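Local coordinates for phosphatidylglycerophosphatase and protein-tyrosine phosphatase 1 (Mus musculus, PDB 3RGO), which dephosphorylates phosphatidylglycerophosphate to phosphatidylglycerol, a step on the mitochondrial route to cardiolipin, and belongs to the dual-specificity protein phosphatases, at residues 4-9 against 109-114; 31-36 against 90-95. All coordinates share one frame; numbering follows the deposited sequence.

Contact 1 (4-9 against 109-114); sequences RIDHTV and AYLIQV
Asp6 and Tyr110 reach toward each other tip to tip, the carboxylate turned 80° from the phenol ring. The Tyr110 hydroxyl donates to Asp6 OD2, 2.6 Å from OH to OD2, on the syn lone pair, and OD2 lies at the ring edge in its plane. Val9 slides past the ring in the opposite direction and sets CG2 over the centre of one face, a CH-pi contact 3.6 Å from the Tyr110 centroid. On the opposite face, nearer the rim, lies CG2 of Val114, one helical turn on. Beside this, Ile5 CG2 meets Leu111 CD1 at 4.1 Å. Asp6 CG stands between backbone N and carbonyl carbon (chi1 65°), and the other oxygen, OD1, is turned back into its own loop. There OD1 accepts from Val9 N at 2.8 Å, nearly straight at 175°, and from Thr8 N above the carboxylate plane, an Asx turn extended by the Val9 bond into an Asx motif. A water close to Thr8 OG1 gives a weak bond to the Tyr110 hydroxyl. One carboxylate thus shapes the turn between strands 2-4 and 9-12 with OD1 and ties it to helix 102-115 with OD2; three donors on its two oxygens would favour the charged form.

Contact 2 (31-36 against 90-95); sequences GVITMN and QCVYVH
His95 CG stands between its backbone N and carbonyl carbon (chi1 75°), which sets CG on the side of the neighbouring strand, and the ring reaches from there to Thr34, whose OG1 lies anti to its carbonyl carbon (chi1 -62°). The two side chains run side by side, pointing the same way, and Thr34 OG1 meets His95 NE2 at 2.9 Å in a hydrogen bond that either could donate. Thr34 CA lies over one face of the imidazole, and the methyl CG2 of Thr34 comes to 3.5 Å from His95 CE1. At the ring edge, in its plane, Val32 CG2 is 3.7 Å from His95 CD2. Underneath runs a parallel ladder: Ile33 N donates to Tyr93 O, and Ile33 O accepts from His95 N, 3.1 Å from O to N. Gly31 pairs likewise with Cys91 and Tyr93, and Met35 N closes the ladder on His95 O. On the face of the sheet opposite the imidazole, Ile33 CG1 is 3.8 Å from Val92 CG1, and Ile33 lies beside Val94, pointing the same way. The Met35 chain, bent at chi3 (-88°), turns CE back to a tight 3.3 Å from Val94 CG1. Helices 72-88 and 102-115 cover this apolar face, while Tyr93 OH bonds to Ala13 O and Thr34 OG1 also to Gln58. Both are interior strands of the five-stranded sheet, and His95, the histidine of the HCX5R signature, directly precedes Cys96, the predicted phosphocysteine nucleophile that opens the P-loop. With ND1 also bonded, to a residue adjoining the segments, both imidazole nitrogens are held and the Thr34 bond helps to fix the rotation of the buried ring, whereas the Met35 side chain, about 4 Å from that of Cys96, brings the apolar layer up to the active site.

How the contacts relate
From the N terminus, the turn at 4-9 links strand 2-4 to strand 9-12 and meets helix 102-115 about a hundred residues on, where contact 1 closes the wider loop. Within that span, strand 29-35 leaves contact 2 open until strand 91-95 arrives after strand 57-61 and helix 72-88, so contact 2 nests in contact 1 without crossing it. The chain then passes from strand 91-95 through the Cys96 loop into helix 102-115, joining the second halves of both contacts. They also touch directly: Thr8 O lies 2.8 Å from Val92 N, a probable hydrogen bond. Contact 1 ties the sheet's N-terminal margin to a helix; contact 2 joins strands inside the sheet.

Contact 1 (4-9 against 109-114)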
loop_
_atom_site.group_PDB
_atom_site.type_symbol
_atom_site.label_atom_id
_atom_site.label_comp_id
_atom_site.label_asym_id
_atom_site.label_seq_id
_atom_site.Cartn_x
_atom_site.Cartn_y
_atom_site.Cartn_z
ATOM N N ARG A 4 0.657 -3.900 11.153
ATOM C CA ARG A 4 0.146 -2.536 11.154
ATOM C C ARG A 4 1.309 -1.552 11.047
ATOM O O ARG A 4 2.302 -1.670 11.772
ATOM C CB ARG A 4 -0.682 -2.254 12.410
ATOM C CG ARG A 4 -1.073 -0.788 12.554
ATOM C CD ARG A 4 -2.136 -0.582 13.622
ATOM N NE ARG A 4 -3.375 -1.298 13.319
ATOM C CZ ARG A 4 -4.320 -0.847 12.498
ATOM N NH1 ARG A 4 -4.168 0.318 11.877
ATOM N NH2 ARG A 4 -5.418 -1.566 12.292
ATOM N N ILE A 5 1.187 -0.592 10.133
ATOM C CA ILE A 5 2.227 0.412 9.932
ATOM C C ILE A 5 1.937 1.651 10.778
ATOM O O ILE A 5 2.820 2.181 11.457
ATOM C CB ILE A 5 2.346 0.811 8.448
ATOM C CG1 ILE A 5 2.664 -0.420 7.587
ATOM C CG2 ILE A 5 3.412 1.879 8.268
ATOM C CD1 ILE A 5 3.978 -1.109 7.942
ATOM N N ASP A 6 0.692 2.110 10.720
ATOM C CA ASP A 6 0.215 3.166 11.605
ATOM C C ASP A 6 -1.292 3.024 11.806
ATOM O O ASP A 6 -1.859 1.959 11.552
ATOM C CB ASP A 6 0.614 4.571 11.106
ATOM C CG ASP A 6 -0.031 4.944 9.776
ATOM O OD1 ASP A 6 -0.961 4.244 9.329
ATOM O OD2 ASP A 6 0.393 5.961 9.180
ATOM N N HIS A 7 -1.941 4.084 12.268
ATOM C CA HIS A 7 -3.368 4.020 12.561
ATOM C C HIS A 7 -4.215 3.733 11.311
ATOM O O HIS A 7 -5.343 3.260 11.422
ATOM C CB HIS A 7 -3.827 5.314 13.247
ATOM C CG HIS A 7 -5.194 5.228 13.851
ATOM N ND1 HIS A 7 -6.318 5.720 13.224
ATOM C CD2 HIS A 7 -5.617 4.704 15.027
ATOM C CE1 HIS A 7 -7.376 5.506 13.991
ATOM N NE2 HIS A 7 -6.977 4.891 15.087
ATOM N N THR A 8 -3.669 4.018 10.129
ATOM C CA THR A 8 -4.411 3.845 8.876
ATOM C C THR A 8 -3.971 2.613 8.086
ATOM O O THR A 8 -4.789 1.779 7.694
ATOM C CB THR A 8 -4.262 5.074 7.937
ATOM O OG1 THR A 8 -4.755 6.253 8.584
ATOM C CG2 THR A 8 -5.033 4.862 6.639
ATOM N N VAL A 9 -2.669 2.503 7.856
ATOM C CA VAL A 9 -2.156 1.526 6.902
ATOM C C VAL A 9 -1.688 0.217 7.526
ATOM O O VAL A 9 -1.025 0.206 8.559
ATOM C CB VAL A 9 -1.021 2.129 6.060
ATOM C CG1 VAL A 9 -0.303 1.041 5.254
ATOM C CG2 VAL A 9 -1.573 3.217 5.155
ATOM N N ALA A 109 5.719 5.176 -0.194
ATOM C CA ALA A 109 5.278 6.424 -0.797
ATOM C C ALA A 109 4.303 7.146 0.132
ATOM O O ALA A 109 4.402 8.355 0.333
ATOM C CB ALA A 109 4.643 6.164 -2.158
ATOM N N TYR A 110 3.365 6.390 0.694
ATOM C CA TYR A 110 2.435 6.908 1.692
ATOM C C TYR A 110 3.171 7.620 2.829
ATOM O O TYR A 110 2.864 8.769 3.147
ATOM C CB TYR A 110 1.575 5.761 2.242
ATOM C CG TYR A 110 0.877 6.051 3.550
ATOM C CD1 TYR A 110 -0.303 6.782 3.584
ATOM C CD2 TYR A 110 1.394 5.580 4.753
ATOM C CE1 TYR A 110 -0.947 7.050 4.786
ATOM C CE2 TYR A 110 0.763 5.834 5.951
ATOM C CZ TYR A 110 -0.406 6.571 5.965
ATOM O OH TYR A 110 -1.037 6.826 7.161
ATOM N N LEU A 111 4.144 6.938 3.433
ATOM C CA LEU A 111 4.903 7.512 4.543
ATOM C C LEU A 111 5.701 8.748 4.131
ATOM O O LEU A 111 5.796 9.726 4.886
ATOM C CB LEU A 111 5.827 6.461 5.156
ATOM C CG LEU A 111 5.121 5.293 5.852
ATOM C CD1 LEU A 111 6.131 4.231 6.260
ATOM C CD2 LEU A 111 4.316 5.773 7.059
ATOM N N ILE A 112 6.286 8.704 2.940
ATOM C CA ILE A 112 7.014 9.856 2.428
ATOM C C ILE A 112 6.121 11.087 2.410
ATOM O O ILE A 112 6.503 12.152 2.893
ATOM C CB ILE A 112 7.573 9.594 1.016
ATOM C CG1 ILE A 112 8.723 8.581 1.089
ATOM C CG2 ILE A 112 8.042 10.895 0.373
ATOM C CD1 ILE A 112 9.211 8.090 -0.264
ATOM N N GLN A 113 4.924 10.931 1.860
ATOM C CA GLN A 113 4.007 12.050 1.732
ATOM C C GLN A 113 3.488 12.496 3.093
ATOM O O GLN A 113 3.488 13.684 3.400
ATOM C CB GLN A 113 2.839 11.699 0.810
ATOM C CG GLN A 113 1.729 12.746 0.841
ATOM C CD GLN A 113 0.887 12.743 -0.412
ATOM O OE1 GLN A 113 1.290 12.205 -1.440
ATOM N NE2 GLN A 113 -0.293 13.347 -0.333
ATOM N N VAL A 114 3.053 11.537 3.904
ATOM C CA VAL A 114 2.496 11.839 5.218
ATOM C C VAL A 114 3.495 12.544 6.137
ATOM O O VAL A 114 3.132 13.476 6.861
ATOM C CB VAL A 114 1.970 10.560 5.910
ATOM C CG1 VAL A 114 1.620 10.838 7.370
ATOM C CG2 VAL A 114 0.764 10.016 5.161
HETATM O O HOH W 1 -2.933 7.456 9.843
#

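Contact 2 (31-36 against 90-95)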
loop_
_atom_site.group_PDB
_atom_site.type_symbol
_atom_site.label_atom_id
_atom_site.label_comp_id
_atom_site.label_asym_id
_atom_site.label_seq_id
_atom_site.Cartn_x
_atom_site.Cartn_y
_atom_site.Cartn_z
ATOM N N GLY A 31 -10.702 -0.300 3.283
ATOM C CA GLY A 31 -10.130 -0.113 1.967
ATOM C C GLY A 31 -9.016 -1.111 1.745
ATOM O O GLY A 31 -8.359 -1.543 2.689
ATOM N N VAL A 32 -8.811 -1.500 0.497
ATOM C CA VAL A 32 -7.727 -2.415 0.180
ATOM C C VAL A 32 -7.060 -1.961 -1.107
ATOM O O VAL A 32 -7.731 -1.624 -2.087
ATOM C CB VAL A 32 -8.217 -3.883 0.084
ATOM C CG1 VAL A 32 -9.356 -4.006 -0.913
ATOM C CG2 VAL A 32 -7.067 -4.836 -0.274
ATOM N N ILE A 33 -5.735 -1.891 -1.076
ATOM C CA ILE A 33 -4.969 -1.594 -2.273
ATOM C C ILE A 33 -4.370 -2.896 -2.758
ATOM O O ILE A 33 -3.563 -3.512 -2.066
ATOM C CB ILE A 33 -3.859 -0.564 -2.017
ATOM C CG1 ILE A 33 -4.475 0.764 -1.569
ATOM C CG2 ILE A 33 -3.010 -0.384 -3.278
ATOM C CD1 ILE A 33 -3.456 1.864 -1.282
ATOM N N THR A 34 -4.794 -3.324 -3.939
ATOM C CA THR A 34 -4.338 -4.589 -4.501
ATOM C C THR A 34 -3.411 -4.338 -5.674
ATOM O O THR A 34 -3.793 -3.724 -6.665
ATOM C CB THR A 34 -5.519 -5.459 -4.959
ATOM O OG1 THR A 34 -6.342 -5.773 -3.826
ATOM C CG2 THR A 34 -5.020 -6.751 -5.603
ATOM N N MET A 35 -2.182 -4.816 -5.554
ATOM C CA MET A 35 -1.198 -4.605 -6.600
ATOM C C MET A 35 -0.949 -5.887 -7.374
ATOM O O MET A 35 -0.859 -6.968 -6.792
ATOM C CB MET A 35 0.102 -4.063 -6.007
ATOM C CG MET A 35 -0.030 -2.645 -5.475
ATOM S SD MET A 35 1.293 -2.188 -4.343
ATOM C CE MET A 35 0.584 -2.775 -2.812
ATOM N N ASN A 36 -0.857 -5.747 -8.693
ATOM C CA ASN A 36 -0.558 -6.860 -9.588
ATOM C C ASN A 36 -1.402 -8.106 -9.339
ATOM O O ASN A 36 -0.883 -9.218 -9.339
ATOM C CB ASN A 36 0.928 -7.221 -9.524
ATOM C CG ASN A 36 1.808 -6.194 -10.215
ATOM O OD1 ASN A 36 3.016 -6.393 -10.361
ATOM N ND2 ASN A 36 1.206 -5.096 -10.656
ATOM N N GLN A 90 -10.513 5.202 9.249
ATOM C CA GLN A 90 -10.604 3.785 8.927
ATOM C C GLN A 90 -9.274 3.314 8.358
ATOM O O GLN A 90 -8.364 4.114 8.168
ATOM C CB GLN A 90 -11.762 3.525 7.961
ATOM C CG GLN A 90 -13.128 3.778 8.599
ATOM C CD GLN A 90 -14.250 3.918 7.587
ATOM O OE1 GLN A 90 -14.029 3.848 6.378
ATOM N NE2 GLN A 90 -15.467 4.127 8.082
ATOM N N CYS A 91 -9.158 2.018 8.096
ATOM C CA CYS A 91 -7.866 1.454 7.741
ATOM C C CYS A 91 -7.829 0.909 6.322
ATOM O O CYS A 91 -8.866 0.603 5.729
ATOM C CB CYS A 91 -7.456 0.379 8.747
ATOM S SG CYS A 91 -7.402 0.948 10.466
ATOM N N VAL A 92 -6.619 0.811 5.782
ATOM C CA VAL A 92 -6.412 0.281 4.445
ATOM C C VAL A 92 -5.350 -0.805 4.486
ATOM O O VAL A 92 -4.272 -0.609 5.051
ATOM C CB VAL A 92 -5.972 1.385 3.457
ATOM C CG1 VAL A 92 -5.587 0.777 2.112
ATOM C CG2 VAL A 92 -7.080 2.414 3.287
ATOM N N TYR A 93 -5.670 -1.951 3.893
ATOM C CA TYR A 93 -4.739 -3.065 3.782
ATOM C C TYR A 93 -4.056 -2.992 2.423
ATOM O O TYR A 93 -4.721 -2.954 1.386
ATOM C CB TYR A 93 -5.500 -4.386 3.925
ATOM C CG TYR A 93 -4.650 -5.623 4.105
ATOM C CD1 TYR A 93 -4.083 -6.271 3.009
ATOM C CD2 TYR A 93 -4.451 -6.175 5.369
ATOM C CE1 TYR A 93 -3.325 -7.423 3.175
ATOM C CE2 TYR A 93 -3.696 -7.330 5.543
ATOM C CZ TYR A 93 -3.135 -7.946 4.443
ATOM O OH TYR A 93 -2.385 -9.092 4.614
ATOM N N VAL A 94 -2.726 -2.966 2.437
ATOM C CA VAL A 94 -1.937 -2.819 1.224
ATOM C C VAL A 94 -1.178 -4.107 0.963
ATOM O O VAL A 94 -0.441 -4.586 1.825
ATOM C CB VAL A 94 -0.922 -1.649 1.364
ATOM C CG1 VAL A 94 -0.145 -1.445 0.079
ATOM C CG2 VAL A 94 -1.642 -0.370 1.753
ATOM N N HIS A 95 -1.356 -4.677 -0.225
ATOM C CA HIS A 95 -0.701 -5.939 -0.534
ATOM C C HIS A 95 -0.367 -6.128 -1.999
ATOM O O HIS A 95 -0.947 -5.508 -2.887
ATOM C CB HIS A 95 -1.582 -7.120 -0.097
ATOM C CG HIS A 95 -2.753 -7.358 -1.002
ATOM N ND1 HIS A 95 -2.700 -8.216 -2.079
ATOM C CD2 HIS A 95 -4.002 -6.832 -1.002
ATOM C CE1 HIS A 95 -3.867 -8.216 -2.699
ATOM N NE2 HIS A 95 -4.674 -7.384 -2.065
#